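Local coordinates for protein Phosphoglucosamine/phosphogalactosamine mutase (Sulfolobus tokodaii, PDB 2F7L) that converts glucosamine-6-phosphate to glucosamine-1-phosphate, and galactosamine-6-phosphate to galactosamine-1-phosphate, on the way to the UDP-activated N-acetylated sugars, at residues T283-S288 and V302-V307. Residues are numbered along the deposited sequence; the frame is centred on the assembly and turned at random.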
loop_
_atom_site.group_PDB
_atom_site.type_symbol
_atom_site.label_atom_id
_atom_site.label_comp_id
_atom_site.label_asym_id
_atom_site.label_seq_id
_atom_site.Cartn_x
_atom_site.Cartn_y
_atom_site.Cartn_z
ATOM N N THR A 283 -5.287 -2.298 -11.436
ATOM C CA THR A 283 -5.881 -2.454 -10.106
ATOM C C THR A 283 -6.145 -3.927 -9.818
ATOM O O THR A 283 -6.249 -4.745 -10.736
ATOM C CB THR A 283 -7.182 -1.644 -9.927
ATOM O OG1 THR A 283 -7.353 -1.361 -8.532
ATOM C CG2 THR A 283 -8.388 -2.428 -10.414
ATOM N N ALA A 284 -6.227 -4.274 -8.544
ATOM C CA ALA A 284 -6.456 -5.660 -8.180
ATOM C C ALA A 284 -7.938 -6.036 -8.185
ATOM O O ALA A 284 -8.836 -5.215 -7.931
ATOM C CB ALA A 284 -5.837 -5.957 -6.825
ATOM N N VAL A 285 -8.167 -7.306 -8.483
ATOM C CA VAL A 285 -9.504 -7.877 -8.542
ATOM C C VAL A 285 -10.295 -7.676 -7.255
ATOM O O VAL A 285 -11.469 -8.005 -7.196
ATOM C CB VAL A 285 -9.417 -9.380 -8.878
ATOM C CG1 VAL A 285 -9.059 -9.561 -10.358
ATOM C CG2 VAL A 285 -8.362 -10.047 -7.995
ATOM N N SER A 286 -9.645 -7.129 -6.235
ATOM C CA SER A 286 -10.278 -6.851 -4.947
ATOM C C SER A 286 -11.012 -5.504 -5.037
ATOM O O SER A 286 -11.811 -5.142 -4.167
ATOM C CB SER A 286 -9.213 -6.814 -3.841
ATOM O OG SER A 286 -8.112 -5.979 -4.195
ATOM N N SER A 287 -10.734 -4.771 -6.114
ATOM C CA SER A 287 -11.351 -3.467 -6.374
ATOM C C SER A 287 -12.769 -3.584 -6.951
ATOM O O SER A 287 -13.073 -4.505 -7.730
ATOM C CB SER A 287 -10.478 -2.667 -7.350
ATOM O OG SER A 287 -9.449 -1.973 -6.683
ATOM N N SER A 288 -13.625 -2.637 -6.569
ATOM C CA SER A 288 -15.005 -2.600 -7.040
ATOM C C SER A 288 -15.045 -2.363 -8.529
ATOM O O SER A 288 -14.216 -1.631 -9.040
ATOM C CB SER A 288 -15.763 -1.471 -6.357
ATOM O OG SER A 288 -16.947 -1.150 -7.069
ATOM N N VAL A 302 -9.286 -0.219 -17.449
ATOM C CA VAL A 302 -8.763 -0.622 -16.162
ATOM C C VAL A 302 -8.202 -2.018 -16.409
ATOM O O VAL A 302 -8.900 -2.894 -16.910
ATOM C CB VAL A 302 -9.857 -0.614 -15.039
ATOM C CG1 VAL A 302 -10.942 0.391 -15.376
ATOM C CG2 VAL A 302 -10.422 -1.984 -14.816
ATOM N N ASP A 303 -6.916 -2.197 -16.129
ATOM C CA ASP A 303 -6.291 -3.494 -16.301
ATOM C C ASP A 303 -6.341 -4.243 -14.984
ATOM O O ASP A 303 -5.624 -3.908 -14.054
ATOM C CB ASP A 303 -4.842 -3.327 -16.742
ATOM C CG ASP A 303 -4.720 -3.044 -18.221
ATOM O OD1 ASP A 303 -5.209 -3.873 -19.026
ATOM O OD2 ASP A 303 -4.133 -1.997 -18.578
ATOM N N TRP A 304 -7.191 -5.250 -14.895
ATOM C CA TRP A 304 -7.316 -6.008 -13.657
ATOM C C TRP A 304 -6.096 -6.875 -13.423
ATOM O O TRP A 304 -5.472 -7.316 -14.374
ATOM C CB TRP A 304 -8.577 -6.872 -13.691
ATOM C CG TRP A 304 -9.820 -6.053 -13.729
ATOM C CD1 TRP A 304 -10.578 -5.759 -14.828
ATOM C CD2 TRP A 304 -10.437 -5.380 -12.623
ATOM N NE1 TRP A 304 -11.629 -4.945 -14.474
ATOM C CE2 TRP A 304 -11.567 -4.696 -13.128
ATOM C CE3 TRP A 304 -10.148 -5.290 -11.256
ATOM C CZ2 TRP A 304 -12.412 -3.929 -12.309
ATOM C CZ3 TRP A 304 -10.989 -4.527 -10.438
ATOM C CH2 TRP A 304 -12.108 -3.859 -10.969
ATOM N N THR A 305 -5.759 -7.126 -12.160
ATOM C CA THR A 305 -4.590 -7.938 -11.858
ATOM C C THR A 305 -4.671 -8.639 -10.500
ATOM O O THR A 305 -5.649 -8.491 -9.783
ATOM C CB THR A 305 -3.297 -7.062 -11.949
ATOM O OG1 THR A 305 -2.141 -7.885 -11.786
ATOM C CG2 THR A 305 -3.296 -5.970 -10.900
ATOM N N LYS A 306 -3.649 -9.419 -10.167
ATOM C CA LYS A 306 -3.593 -10.136 -8.900
ATOM C C LYS A 306 -3.603 -9.144 -7.751
ATOM O O LYS A 306 -3.397 -7.940 -7.938
ATOM C CB LYS A 306 -2.306 -10.977 -8.798
ATOM C CG LYS A 306 -2.131 -11.977 -9.912
ATOM C CD LYS A 306 -0.749 -12.675 -9.932
ATOM C CE LYS A 306 -0.502 -13.499 -11.279
ATOM N NZ LYS A 306 -0.140 -12.679 -12.527
ATOM N N VAL A 307 -3.853 -9.672 -6.561
ATOM C CA VAL A 307 -3.842 -8.888 -5.339
ATOM C C VAL A 307 -2.373 -8.754 -4.940
ATOM O O VAL A 307 -1.634 -9.749 -4.933
ATOM C CB VAL A 307 -4.597 -9.623 -4.207
ATOM C CG1 VAL A 307 -4.316 -8.965 -2.863
ATOM C CG2 VAL A 307 -6.092 -9.644 -4.514
#
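T283 and W304 pair as neighbours on parallel strands, and their side chains lie side by side on one sheet face. Backbone hydrogen bonds set the register: T283 N donates to D303 O (3.1 Å), T305 N weakly to T283 O, and V285 N to T305 O. Apolar contact centres on the six-membered ring of W304, whose CG stands anti to the carbonyl carbon (chi1 -65°), on the side chain's way to T283. CG2 of T283 comes obliquely to W304 CZ3 (3.3 Å), CB of S287 touches the same atom, and V302 CG2 lies over the rim of one face. A284 O and S288 O sit at the ring edge. Beyond the strands, CG2 of V285 meets CG2 of V307 at 4.2 Å, the two side chains crossing at about a right angle. Polar groups tie down the loop: S287 OG donates to T283 OG1 (2.9 Å), itself hydrogen-bonded to F325 O, and S287 N closes the type I turn on A284 O. K410 makes a cation-pi contact with W304 and hydrogen-bonds V285 O and S287 O. An alanine at W304 would probably leave a gap beside T283 CG2 and S287 CB and deprive K410 of its aromatic partner. The strand-to-helix loop of this beta-alpha-beta unit thus packs against an indole linked through K410 to the C-terminal domain.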